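Local coordinates for putative pachytene checkpoint protein 2 (Caenorhabditis elegans, PDB 4XGU) that acts as an AAA+ ATPase that binds and probably hydrolyses ATP to remodel other proteins, with a probable key role in meiotic chromosome recombination, at residues 51-56 with 61-66; 28-33 with 93-98; 187-192 with 294-299; 146-151 with 315-320; 336-339 with 343-346. All coordinates share one frame; numbering follows the deposited sequence.

Contact 1: residues 51-56 with 61-66; sequences SSVELF and SLNELF
The side-chain amide of N63 grips the backbone of V53 with two hydrogen bonds, one to its N-H and one to its C=O. V53 N gives its hydrogen to N63 OD1 at 2.8 Å, nearly straight at 163°, and arrives in the plane of the amide carbonyl on a lone pair. In return N63 ND2 donates to V53 O at 3.1 Å, from a position tilted somewhat out of the V53 carbonyl plane. Asparagine suits the place because its amide offers an acceptor and a donor side by side, much as a neighbouring strand would to a chain without regular structure. CG of N63 stands anti to its own carbonyl carbon (chi1 -73°), which places the amide against V53. An alanine here would be likely to leave V53 N and V53 O without these mates and let the chain at 52-54 drift. A weaker bond, S52 OG to E54 OE2, stays within 51-56.

The apolar part is looser. V53 CG2 lies 4.3 Å from F66 CE1 and 4.5 Å from L62 CB, its branched side chain lying beside the amide. The F66 ring turns its edge to V53 N, while S51 O approaches CE2 obliquely at 3.7 Å.

Both segments belong to the connection between helix 30-41 and strand 68-72 in the Pch2 N-terminal domain. V53, L62 and F66 all rest on L36 of helix 30-41, and L62 also reaches A39, so the paired loop is laid along that helix.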
# COMPACT_ATOMS: atom_id res chain seq x y z
N SER B 51 24.88 -54.22 -12.85
CA SER B 51 24.97 -54.14 -14.31
C SER B 51 25.42 -55.45 -14.94
O SER B 51 25.38 -55.60 -16.16
CB SER B 51 25.92 -53.02 -14.71
OG SER B 51 27.25 -53.34 -14.35
N SER B 52 25.84 -56.40 -14.12
CA SER B 52 26.37 -57.65 -14.65
C SER B 52 26.38 -58.77 -13.61
O SER B 52 26.51 -58.53 -12.41
CB SER B 52 27.78 -57.43 -15.19
OG SER B 52 28.35 -58.65 -15.65
N VAL B 53 26.23 -60.00 -14.10
CA VAL B 53 26.40 -61.19 -13.28
C VAL B 53 27.81 -61.73 -13.49
O VAL B 53 28.12 -62.25 -14.56
CB VAL B 53 25.36 -62.27 -13.63
CG1 VAL B 53 25.67 -63.57 -12.91
CG2 VAL B 53 23.95 -61.79 -13.31
N GLU B 54 28.66 -61.59 -12.48
CA GLU B 54 30.07 -61.97 -12.64
C GLU B 54 30.28 -63.45 -12.32
O GLU B 54 29.32 -64.16 -12.04
CB GLU B 54 30.97 -61.09 -11.76
CG GLU B 54 30.62 -59.59 -11.82
CD GLU B 54 30.99 -58.95 -13.15
OE1 GLU B 54 31.67 -59.62 -13.97
OE2 GLU B 54 30.64 -57.76 -13.39
N LEU B 55 31.53 -63.90 -12.39
CA LEU B 55 31.84 -65.30 -12.12
C LEU B 55 31.41 -65.71 -10.72
O LEU B 55 31.41 -64.89 -9.80
CB LEU B 55 33.33 -65.56 -12.30
CG LEU B 55 33.84 -65.50 -13.74
CD1 LEU B 55 35.35 -65.41 -13.77
CD2 LEU B 55 33.36 -66.72 -14.51
N PHE B 56 31.02 -66.98 -10.58
CA PHE B 56 30.61 -67.57 -9.31
C PHE B 56 29.29 -66.99 -8.79
O PHE B 56 28.90 -67.25 -7.65
CB PHE B 56 31.71 -67.39 -8.26
CG PHE B 56 33.01 -68.06 -8.62
CD1 PHE B 56 33.19 -69.42 -8.39
CD2 PHE B 56 34.04 -67.35 -9.21
CE1 PHE B 56 34.38 -70.05 -8.73
CE2 PHE B 56 35.23 -67.97 -9.56
CZ PHE B 56 35.40 -69.32 -9.32
N SER B 61 25.04 -66.40 -19.14
CA SER B 61 24.00 -66.27 -20.15
C SER B 61 22.87 -65.37 -19.65
O SER B 61 22.05 -64.89 -20.43
CB SER B 61 23.45 -67.64 -20.53
OG SER B 61 22.34 -67.52 -21.41
N LEU B 62 22.83 -65.15 -18.34
CA LEU B 62 21.85 -64.26 -17.75
C LEU B 62 22.14 -62.82 -18.14
O LEU B 62 21.27 -61.95 -18.07
CB LEU B 62 21.82 -64.40 -16.23
CG LEU B 62 21.36 -65.74 -15.66
CD1 LEU B 62 21.73 -65.85 -14.19
CD2 LEU B 62 19.87 -65.92 -15.86
N ASN B 63 23.38 -62.57 -18.55
CA ASN B 63 23.80 -61.22 -18.94
C ASN B 63 23.24 -60.81 -20.29
O ASN B 63 23.16 -59.62 -20.59
CB ASN B 63 25.32 -61.12 -18.96
CG ASN B 63 25.93 -61.10 -17.57
OD1 ASN B 63 25.27 -60.72 -16.60
ND2 ASN B 63 27.18 -61.51 -17.46
N GLU B 64 22.85 -61.80 -21.09
CA GLU B 64 22.31 -61.52 -22.42
C GLU B 64 20.89 -60.98 -22.34
O GLU B 64 20.33 -60.53 -23.34
CB GLU B 64 22.35 -62.78 -23.29
CG GLU B 64 23.76 -63.22 -23.68
CD GLU B 64 23.77 -64.53 -24.45
OE1 GLU B 64 22.77 -65.28 -24.37
OE2 GLU B 64 24.77 -64.82 -25.14
N LEU B 65 20.31 -61.01 -21.14
CA LEU B 65 18.92 -60.59 -20.94
C LEU B 65 18.77 -59.10 -20.66
O LEU B 65 17.95 -58.42 -21.28
CB LEU B 65 18.29 -61.37 -19.79
CG LEU B 65 18.05 -62.87 -19.96
CD1 LEU B 65 17.51 -63.47 -18.68
CD2 LEU B 65 17.09 -63.12 -21.11
N PHE B 66 19.57 -58.59 -19.73
CA PHE B 66 19.36 -57.24 -19.21
C PHE B 66 20.52 -56.28 -19.48
O PHE B 66 21.64 -56.70 -19.80
CB PHE B 66 19.09 -57.29 -17.71
CG PHE B 66 20.29 -57.63 -16.88
CD1 PHE B 66 20.79 -58.92 -16.85
CD2 PHE B 66 20.92 -56.66 -16.12
CE1 PHE B 66 21.90 -59.23 -16.09
CE2 PHE B 66 22.03 -56.97 -15.35
CZ PHE B 66 22.52 -58.26 -15.33

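Contact 2: residues 28-33 with 93-98; sequences KRFSEF and SNIHVY
F33 and V97 bring the two backbones closest, with CA atoms 9.0 Å apart, a distance that large side chains bridge between the first turn of helix 30-41 and strand 95-98. F30 makes the closer of the two junctions. Its CG stands anti to the backbone N (chi1 -165°), which swings the ring out to the strand, and CZ comes within 3.4 Å of I95 CD1. The isoleucine reaches back with an extended end, CG1 lying 3.5 Å from the same F30 CZ, and the two side chains meet at a slant. Farther along the helix and the strand, F33 CE1 touches V97 CG1 at a more relaxed 4.2 Å, again obliquely to the ring. Phenylalanine has the length to span the gap, whereas the beta-branched isoleucine and valine favour an extended strand and offer methyl groups to the helix.

The strand forms one edge of the three-stranded sheet within this chain, in the Pch2 N-terminal domain, paired in parallel with strand 12-16. F33 also packs on I15 and I95 on A13 of that strand, and F30 reaches P92 in the preceding loop. H96 and Y98 instead pack against I198 of helix 185-199, so strand 95-98 lies between helix 30-41 and the ATPase part.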
# COMPACT_ATOMS: atom_id res chain seq x y z
N LYS B 28 6.82 -64.02 -22.64
CA LYS B 28 7.07 -65.40 -23.01
C LYS B 28 8.30 -65.95 -22.29
O LYS B 28 8.33 -67.11 -21.88
CB LYS B 28 7.23 -65.52 -24.52
CG LYS B 28 7.31 -66.94 -25.05
CD LYS B 28 7.29 -66.94 -26.57
CE LYS B 28 7.33 -68.35 -27.14
NZ LYS B 28 8.60 -68.62 -27.87
N ARG B 29 9.33 -65.11 -22.15
CA ARG B 29 10.57 -65.51 -21.49
C ARG B 29 10.64 -64.98 -20.06
O ARG B 29 11.73 -64.83 -19.49
CB ARG B 29 11.79 -65.01 -22.27
CG ARG B 29 11.86 -65.51 -23.70
CD ARG B 29 13.29 -65.87 -24.08
NE ARG B 29 14.18 -64.71 -24.11
CZ ARG B 29 15.50 -64.80 -24.22
NH1 ARG B 29 16.08 -65.99 -24.30
NH2 ARG B 29 16.24 -63.70 -24.24
N PHE B 30 9.48 -64.69 -19.48
CA PHE B 30 9.41 -64.08 -18.16
C PHE B 30 10.05 -64.95 -17.07
O PHE B 30 10.53 -64.43 -16.06
CB PHE B 30 7.96 -63.79 -17.80
CG PHE B 30 7.79 -62.85 -16.64
CD1 PHE B 30 7.73 -61.49 -16.84
CD2 PHE B 30 7.69 -63.34 -15.35
CE1 PHE B 30 7.57 -60.62 -15.78
CE2 PHE B 30 7.54 -62.48 -14.28
CZ PHE B 30 7.48 -61.12 -14.50
N SER B 31 10.05 -66.26 -17.28
CA SER B 31 10.60 -67.19 -16.31
C SER B 31 12.11 -66.99 -16.15
O SER B 31 12.64 -67.07 -15.04
CB SER B 31 10.31 -68.64 -16.72
OG SER B 31 8.92 -68.85 -16.89
N GLU B 32 12.77 -66.73 -17.27
CA GLU B 32 14.22 -66.53 -17.28
C GLU B 32 14.62 -65.25 -16.56
O GLU B 32 15.70 -65.17 -15.97
CB GLU B 32 14.73 -66.51 -18.72
CG GLU B 32 14.22 -67.66 -19.57
CD GLU B 32 14.74 -67.61 -21.00
OE1 GLU B 32 15.82 -67.02 -21.22
OE2 GLU B 32 14.06 -68.14 -21.89
N PHE B 33 13.75 -64.25 -16.61
CA PHE B 33 13.99 -63.01 -15.88
C PHE B 33 13.93 -63.24 -14.38
O PHE B 33 14.68 -62.63 -13.62
CB PHE B 33 12.98 -61.94 -16.29
CG PHE B 33 13.35 -61.20 -17.53
CD1 PHE B 33 14.25 -60.15 -17.49
CD2 PHE B 33 12.80 -61.55 -18.75
CE1 PHE B 33 14.60 -59.47 -18.63
CE2 PHE B 33 13.14 -60.87 -19.90
CZ PHE B 33 14.05 -59.83 -19.84
N SER B 93 4.82 -60.11 -9.81
CA SER B 93 3.98 -58.96 -10.13
C SER B 93 4.67 -57.64 -9.79
O SER B 93 4.26 -56.58 -10.26
CB SER B 93 2.64 -59.05 -9.40
OG SER B 93 1.94 -57.82 -9.50
N ASN B 94 5.71 -57.71 -8.96
CA ASN B 94 6.42 -56.52 -8.51
C ASN B 94 7.67 -56.27 -9.33
O ASN B 94 8.38 -55.29 -9.10
CB ASN B 94 6.79 -56.63 -7.04
CG ASN B 94 5.62 -57.03 -6.17
OD1 ASN B 94 4.83 -56.18 -5.75
ND2 ASN B 94 5.50 -58.32 -5.90
N ILE B 95 7.96 -57.16 -10.27
CA ILE B 95 9.15 -57.01 -11.10
C ILE B 95 8.77 -56.43 -12.46
O ILE B 95 7.95 -56.99 -13.18
CB ILE B 95 9.91 -58.34 -11.25
CG1 ILE B 95 9.04 -59.42 -11.87
CG2 ILE B 95 10.38 -58.82 -9.89
CD1 ILE B 95 9.73 -60.77 -11.93
N HIS B 96 9.36 -55.29 -12.79
CA HIS B 96 8.99 -54.58 -14.00
C HIS B 96 10.14 -54.46 -14.98
O HIS B 96 11.27 -54.12 -14.61
CB HIS B 96 8.46 -53.19 -13.67
CG HIS B 96 7.44 -53.18 -12.57
ND1 HIS B 96 7.78 -52.94 -11.25
CD2 HIS B 96 6.11 -53.40 -12.59
CE1 HIS B 96 6.68 -53.00 -10.51
NE2 HIS B 96 5.66 -53.28 -11.29
N VAL B 97 9.84 -54.75 -16.23
CA VAL B 97 10.83 -54.70 -17.28
C VAL B 97 10.54 -53.49 -18.16
O VAL B 97 9.38 -53.20 -18.45
CB VAL B 97 10.82 -56.00 -18.08
CG1 VAL B 97 12.05 -56.10 -18.96
CG2 VAL B 97 10.75 -57.23 -17.13
N TYR B 98 11.58 -52.77 -18.57
CA TYR B 98 11.40 -51.50 -19.26
C TYR B 98 12.55 -51.18 -20.20
O TYR B 98 13.64 -51.74 -20.07
CB TYR B 98 11.24 -50.37 -18.24
CG TYR B 98 12.51 -50.06 -17.48
CD1 TYR B 98 12.91 -50.86 -16.40
CD2 TYR B 98 13.31 -48.98 -17.82
CE1 TYR B 98 14.08 -50.58 -15.70
CE2 TYR B 98 14.47 -48.70 -17.13
CZ TYR B 98 14.85 -49.50 -16.07
OH TYR B 98 16.01 -49.22 -15.38

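Contact 3: residues 187-192 with 294-299; sequences SLCKGL and LILCTS. With ADP (adenosine-5'-diphosphate), chain H.
C189 and L192 close on L296 without any ring, amide or other flat side-chain group between them, so the junction has no faces or edges to stack and is made of branched and rounded apolar surfaces. It belongs to the P-loop NTPase core of the AAA+ fold: helix 185-199, which follows the phosphate-binding loop, lies here against strand 293-299, next to strand 174-178 in the central sheet. C189 and L296 have CA atoms 6.7 Å apart, a close approach that favours the slim cysteine. Its SG, turned anti to the carbonyl carbon (chi1 -71°), meets both L296 CB and L296 CD2 at 3.8 Å.

One turn further along the helix, L192 CD2 reaches the same methyl, L296 CD2, at 3.7 Å, the two leucine side chains lying oblique to each other. One branch of L296 thus serves both helix residues, while its side chain also packs on I175 and F248 of the flanking strands. C189 in turn reaches L177 and L250, and L192 leans on V149 and V153 of helix 145-161. All three contact residues are buried, as expected for a layer between sheet and helix.

The other end of the helical segment meets nucleotide. ADP is also held by T186 N, G184 N and K185 NZ, which also makes a weak hydrogen bond with T298 OG1 on the strand. S187 adds two bonds to a single alpha-phosphate oxygen: S187 N donates to ADP O1A at 2.8 Å and 154°, and S187 OG to ADP O1A at 3.2 Å.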
# COMPACT_ATOMS: atom_id res chain seq x y z
N SER B 187 16.27 -33.12 -8.19
CA SER B 187 16.77 -34.45 -8.50
C SER B 187 15.90 -35.53 -7.87
O SER B 187 15.66 -36.58 -8.48
CB SER B 187 18.22 -34.61 -8.03
OG SER B 187 19.09 -33.79 -8.79
N LEU B 188 15.43 -35.28 -6.66
CA LEU B 188 14.50 -36.19 -6.00
C LEU B 188 13.23 -36.36 -6.82
O LEU B 188 12.76 -37.48 -7.03
CB LEU B 188 14.14 -35.68 -4.60
CG LEU B 188 15.16 -35.91 -3.48
CD1 LEU B 188 14.64 -35.32 -2.17
CD2 LEU B 188 15.44 -37.39 -3.32
N CYS B 189 12.67 -35.24 -7.29
CA CYS B 189 11.45 -35.27 -8.08
C CYS B 189 11.65 -36.01 -9.40
O CYS B 189 10.79 -36.78 -9.82
CB CYS B 189 10.96 -33.85 -8.36
SG CYS B 189 10.30 -33.01 -6.91
N LYS B 190 12.79 -35.77 -10.05
CA LYS B 190 13.10 -36.44 -11.30
C LYS B 190 13.17 -37.95 -11.09
O LYS B 190 12.46 -38.71 -11.75
CB LYS B 190 14.43 -35.94 -11.88
CG LYS B 190 14.55 -34.43 -12.04
CD LYS B 190 13.81 -33.93 -13.26
CE LYS B 190 14.42 -32.63 -13.78
NZ LYS B 190 15.83 -32.81 -14.23
N GLY B 191 14.01 -38.36 -10.15
CA GLY B 191 14.24 -39.77 -9.89
C GLY B 191 13.00 -40.48 -9.39
O GLY B 191 12.76 -41.65 -9.73
N LEU B 192 12.21 -39.78 -8.59
CA LEU B 192 10.97 -40.33 -8.05
C LEU B 192 9.98 -40.67 -9.16
O LEU B 192 9.41 -41.76 -9.18
CB LEU B 192 10.34 -39.35 -7.07
CG LEU B 192 8.94 -39.69 -6.57
CD1 LEU B 192 8.95 -41.00 -5.81
CD2 LEU B 192 8.41 -38.56 -5.71
N LEU B 294 0.07 -36.43 -11.31
CA LEU B 294 0.79 -36.19 -10.07
C LEU B 294 1.66 -34.94 -10.20
O LEU B 294 2.49 -34.85 -11.11
CB LEU B 294 1.65 -37.40 -9.72
CG LEU B 294 2.22 -37.44 -8.31
CD1 LEU B 294 1.09 -37.35 -7.31
CD2 LEU B 294 3.01 -38.71 -8.12
N ILE B 295 1.48 -33.98 -9.30
CA ILE B 295 2.23 -32.73 -9.40
C ILE B 295 3.23 -32.58 -8.25
O ILE B 295 2.91 -32.80 -7.09
CB ILE B 295 1.27 -31.52 -9.43
CG1 ILE B 295 0.37 -31.49 -8.21
CG2 ILE B 295 0.39 -31.58 -10.67
CD1 ILE B 295 -0.77 -30.50 -8.32
N LEU B 296 4.46 -32.22 -8.61
CA LEU B 296 5.54 -32.10 -7.63
C LEU B 296 6.11 -30.69 -7.61
O LEU B 296 6.40 -30.11 -8.65
CB LEU B 296 6.65 -33.11 -7.94
CG LEU B 296 6.30 -34.60 -8.02
CD1 LEU B 296 5.89 -35.00 -9.43
CD2 LEU B 296 7.47 -35.44 -7.55
N CYS B 297 6.27 -30.14 -6.41
CA CYS B 297 6.77 -28.78 -6.25
C CYS B 297 8.03 -28.74 -5.40
O CYS B 297 8.21 -29.55 -4.49
CB CYS B 297 5.69 -27.89 -5.62
SG CYS B 297 4.13 -27.86 -6.53
N THR B 298 8.91 -27.79 -5.70
CA THR B 298 10.11 -27.58 -4.90
C THR B 298 10.27 -26.10 -4.58
O THR B 298 10.05 -25.25 -5.44
CB THR B 298 11.38 -28.11 -5.60
OG1 THR B 298 12.54 -27.66 -4.90
CG2 THR B 298 11.44 -27.62 -7.03
N SER B 299 10.62 -25.80 -3.33
CA SER B 299 10.82 -24.41 -2.92
C SER B 299 12.23 -24.21 -2.35
O SER B 299 12.58 -24.77 -1.32
CB SER B 299 9.77 -24.00 -1.89
OG SER B 299 9.90 -22.64 -1.54
PB ADP H . 17.79 -28.13 -5.88
O1B ADP H . 17.97 -28.21 -4.39
O2B ADP H . 16.55 -28.82 -6.39
O3B ADP H . 18.00 -26.74 -6.45
PA ADP H . 18.91 -29.85 -7.82
O1A ADP H . 17.98 -31.01 -7.58
O2A ADP H . 18.64 -28.88 -8.95
O3A ADP H . 19.02 -29.00 -6.45
O5' ADP H . 20.38 -30.46 -8.05
C5' ADP H . 21.49 -30.09 -7.23
C4' ADP H . 22.73 -30.82 -7.72
O4' ADP H . 23.62 -31.04 -6.63
C3' ADP H . 22.38 -32.17 -8.31
O3' ADP H . 22.58 -32.16 -9.73
C2' ADP H . 23.32 -33.16 -7.66
O2' ADP H . 24.32 -33.57 -8.59
C1' ADP H . 23.96 -32.42 -6.49
N9 ADP H . 23.36 -32.91 -5.23
C8 ADP H . 22.59 -32.18 -4.40
N7 ADP H . 22.19 -32.90 -3.32
C5 ADP H . 22.71 -34.13 -3.45
C6 ADP H . 22.68 -35.38 -2.66
N6 ADP H . 21.99 -35.44 -1.49
N1 ADP H . 23.36 -36.44 -3.14
C2 ADP H . 24.04 -36.38 -4.29
N3 ADP H . 24.12 -35.28 -5.06
C4 ADP H . 23.48 -34.14 -4.70

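Contact 4: residues 146-151 with 315-320; sequences KNEVMS and IVKNVG
K317 reaches from strand 315-318 to V149 and E148 on helix 145-161, packing that helix against the outermost strand, within this chain, of the central sheet of the AAA+ P-loop NTPase fold. The inner half is apolar: V149 is buried, and its CG2 lies 4.0 Å from K317 CG, the two side chains sliding past each other in opposite directions. K317 also packs its carbon chain on L145 and L177. Lysine suits the place because its methylene chain can lie against valine while its charge goes elsewhere.

The outer half is polar and less enclosed, both partners being partly exposed. K317 bends at its second torsion (chi2 -63°), which carries NZ off to E148, whose own chain is extended and meets it at about a right angle. The two form a salt bridge from NZ to OE2, though the modelled separation is too short to be taken literally. Replacing K317 with an alanine would probably strand the E148 carboxylate without its opposite charge and open a gap beside V149 CG2.

Along the helix, away from the strand, S151 packs on S396 of a neighbouring subunit. S151 itself is turned back on its own helix: S151 OG at 3.1 Å and S151 N at 3.0 Å both donate to N147 O, reaching it from opposite faces of its carbonyl plane.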
# COMPACT_ATOMS: atom_id res chain seq x y z
N LYS B 146 14.79 -40.72 1.29
CA LYS B 146 14.45 -41.30 -0.00
C LYS B 146 13.38 -42.36 0.15
O LYS B 146 12.42 -42.40 -0.63
CB LYS B 146 15.70 -41.90 -0.67
CG LYS B 146 16.75 -40.86 -1.04
CD LYS B 146 18.08 -41.51 -1.43
CE LYS B 146 17.92 -42.40 -2.65
NZ LYS B 146 19.19 -43.11 -2.98
N ASN B 147 13.52 -43.22 1.15
CA ASN B 147 12.53 -44.26 1.40
C ASN B 147 11.17 -43.68 1.77
O ASN B 147 10.14 -44.19 1.33
CB ASN B 147 13.01 -45.21 2.50
CG ASN B 147 13.88 -46.32 1.97
OD1 ASN B 147 13.75 -46.73 0.81
ND2 ASN B 147 14.77 -46.84 2.81
N GLU B 148 11.17 -42.63 2.58
CA GLU B 148 9.93 -42.04 3.07
C GLU B 148 9.11 -41.43 1.94
O GLU B 148 7.91 -41.67 1.83
CB GLU B 148 10.21 -40.99 4.14
CG GLU B 148 10.92 -41.53 5.37
CD GLU B 148 11.21 -40.46 6.40
OE1 GLU B 148 12.02 -40.71 7.32
OE2 GLU B 148 10.63 -39.35 6.29
N VAL B 149 9.77 -40.65 1.10
CA VAL B 149 9.12 -40.01 -0.04
C VAL B 149 8.64 -41.05 -1.06
O VAL B 149 7.50 -41.00 -1.52
CB VAL B 149 10.06 -39.01 -0.74
CG1 VAL B 149 9.44 -38.52 -2.04
CG2 VAL B 149 10.38 -37.85 0.19
N MET B 150 9.53 -41.99 -1.38
CA MET B 150 9.23 -43.05 -2.33
C MET B 150 7.97 -43.84 -1.96
O MET B 150 7.05 -43.96 -2.78
CB MET B 150 10.43 -44.01 -2.43
CG MET B 150 10.23 -45.19 -3.36
SD MET B 150 10.09 -44.69 -5.09
CE MET B 150 10.22 -46.28 -5.90
N SER B 151 7.92 -44.35 -0.74
CA SER B 151 6.80 -45.19 -0.32
C SER B 151 5.50 -44.41 -0.22
O SER B 151 4.44 -44.92 -0.58
CB SER B 151 7.11 -45.86 1.03
OG SER B 151 7.19 -44.91 2.07
N ILE B 315 1.84 -34.01 1.32
CA ILE B 315 2.96 -34.12 2.24
C ILE B 315 4.00 -33.04 1.95
O ILE B 315 4.30 -32.74 0.79
CB ILE B 315 3.62 -35.52 2.14
CG1 ILE B 315 4.83 -35.61 3.07
CG2 ILE B 315 4.01 -35.84 0.70
CD1 ILE B 315 5.52 -36.95 3.03
N VAL B 316 4.53 -32.44 3.01
CA VAL B 316 5.59 -31.45 2.89
C VAL B 316 6.86 -31.97 3.54
O VAL B 316 6.90 -32.19 4.75
CB VAL B 316 5.20 -30.11 3.53
CG1 VAL B 316 6.35 -29.13 3.44
CG2 VAL B 316 3.95 -29.55 2.87
N LYS B 317 7.89 -32.18 2.73
CA LYS B 317 9.16 -32.70 3.22
C LYS B 317 10.27 -31.65 3.18
O LYS B 317 10.50 -31.02 2.15
CB LYS B 317 9.59 -33.92 2.42
CG LYS B 317 9.15 -35.24 3.02
CD LYS B 317 9.80 -35.46 4.38
CE LYS B 317 9.33 -36.75 5.02
NZ LYS B 317 9.99 -36.99 6.34
N ASN B 318 10.94 -31.47 4.31
CA ASN B 318 12.08 -30.56 4.39
C ASN B 318 13.39 -31.29 4.13
O ASN B 318 13.72 -32.25 4.82
CB ASN B 318 12.12 -29.87 5.75
CG ASN B 318 11.29 -28.60 5.79
OD1 ASN B 318 10.44 -28.42 6.66
ND2 ASN B 318 11.53 -27.71 4.83
N VAL B 319 14.12 -30.83 3.13
CA VAL B 319 15.42 -31.42 2.80
C VAL B 319 16.53 -30.47 3.23
O VAL B 319 16.66 -29.37 2.70
CB VAL B 319 15.55 -31.71 1.30
CG1 VAL B 319 16.75 -32.58 1.05
CG2 VAL B 319 14.29 -32.39 0.79
N GLY B 320 17.33 -30.90 4.20
CA GLY B 320 18.37 -30.05 4.74
C GLY B 320 19.71 -30.25 4.05
O GLY B 320 19.87 -31.18 3.26

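Contact 5: residues 336-339 with 343-346; sequences MELA and VVID
L338 O takes hydrogen bonds from two successive backbone amides, those of V343 and V344, as the chain doubles back past the end of helix 324-340. The bond from V344 N is 3.0 Å long and almost straight at 167°, although the donor sits well above the L338 carbonyl plane and not on a lone pair. V343 N lies nearer, at 2.8 Å, but its N-H is strongly bent away (124°), so this bond is weak. V343 also has backbone bonding to I403.

V344 O receives softer partners. A339 CA offers a C-H contact to it at 3.3 Å, and a water donates weakly both to V344 O and to A339 O, bridging the two carbonyls. The small A339 lets this oxygen come so close, its own CB being 3.4 Å from V344 O. Beyond the junction, the D346 carboxylate takes the amides of V349 and L405, and E337 is paired with R340 and with the amide of N165 of a neighbouring subunit.

Apolar packing accompanies the backbone bonds. L338 CB touches V344 CG2 at 3.6 Å, while L338 CD2 meets V343 CG1 at 3.9 Å, each valine lying obliquely across the leucine. The same leucine packs on I169 of the neighbouring subunit. This is C-terminal capping of a helix by backbone amides of the chain that follows, here in the helical lid of the AAA+ ATPase.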
# COMPACT_ATOMS: atom_id res chain seq x y z
N MET B 336 35.78 -42.38 -5.66
CA MET B 336 35.58 -43.68 -6.27
C MET B 336 35.24 -43.56 -7.75
O MET B 336 35.65 -44.38 -8.57
CB MET B 336 34.49 -44.46 -5.54
CG MET B 336 34.87 -44.87 -4.13
SD MET B 336 36.51 -45.62 -4.08
CE MET B 336 36.23 -47.10 -5.05
N GLU B 337 34.49 -42.52 -8.10
CA GLU B 337 34.15 -42.24 -9.49
C GLU B 337 35.36 -41.72 -10.24
O GLU B 337 35.55 -42.02 -11.42
CB GLU B 337 33.00 -41.23 -9.57
CG GLU B 337 32.72 -40.69 -10.97
CD GLU B 337 32.16 -41.73 -11.93
OE1 GLU B 337 31.85 -42.86 -11.48
OE2 GLU B 337 32.02 -41.42 -13.13
N LEU B 338 36.19 -40.94 -9.56
CA LEU B 338 37.43 -40.45 -10.14
C LEU B 338 38.39 -41.59 -10.42
O LEU B 338 39.20 -41.53 -11.35
CB LEU B 338 38.09 -39.42 -9.22
CG LEU B 338 37.49 -38.02 -9.19
CD1 LEU B 338 38.18 -37.18 -8.13
CD2 LEU B 338 37.61 -37.36 -10.56
N ALA B 339 38.31 -42.64 -9.61
CA ALA B 339 39.16 -43.82 -9.79
C ALA B 339 38.65 -44.69 -10.93
O ALA B 339 39.43 -45.37 -11.60
CB ALA B 339 39.23 -44.62 -8.50
N VAL B 343 41.23 -41.17 -13.23
CA VAL B 343 41.78 -39.88 -12.80
C VAL B 343 42.59 -40.06 -11.52
O VAL B 343 43.71 -39.57 -11.40
CB VAL B 343 40.68 -38.83 -12.59
CG1 VAL B 343 41.23 -37.60 -11.89
CG2 VAL B 343 40.05 -38.46 -13.93
N VAL B 344 42.00 -40.77 -10.56
CA VAL B 344 42.69 -41.09 -9.31
C VAL B 344 43.17 -42.54 -9.32
O VAL B 344 42.37 -43.47 -9.17
CB VAL B 344 41.79 -40.84 -8.09
CG1 VAL B 344 42.46 -41.35 -6.82
CG2 VAL B 344 41.46 -39.36 -7.96
N ILE B 345 44.47 -42.73 -9.50
CA ILE B 345 45.06 -44.07 -9.50
C ILE B 345 46.15 -44.16 -8.43
O ILE B 345 47.00 -43.28 -8.32
CB ILE B 345 45.66 -44.44 -10.87
CG1 ILE B 345 44.58 -44.49 -11.95
CG2 ILE B 345 46.39 -45.78 -10.80
CD1 ILE B 345 45.09 -44.89 -13.32
N ASP B 346 46.11 -45.24 -7.65
CA ASP B 346 47.13 -45.49 -6.65
C ASP B 346 47.28 -46.99 -6.42
O ASP B 346 46.35 -47.65 -5.94
CB ASP B 346 46.79 -44.78 -5.34
CG ASP B 346 47.97 -44.74 -4.37
OD1 ASP B 346 48.55 -45.80 -4.08
OD2 ASP B 346 48.31 -43.63 -3.91
O HOH W 1 42.16 -46.81 -10.00

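How the contacts relate
From the N terminus, contact 2 closes the first long loop, joining helix 30-41 to strand 95-98, and contact 1 closes a short one nested inside it. The two touch where L65 meets R29 and E32, and L62 meets E32, so they share one packed region of the N-terminal domain. Contact 4 then spans 146 to 320, binding helix 145-161 to an outer strand of the ATPase sheet. Contact 3 is nested within it, bringing helix 185-199 onto a central strand; L192 and V149 join the pair. Contact 5 follows in series, a tight return at the end of helix 324-340 in the lid, about 15 Å at nearest atoms from contacts 3 and 4. None of the loops cross.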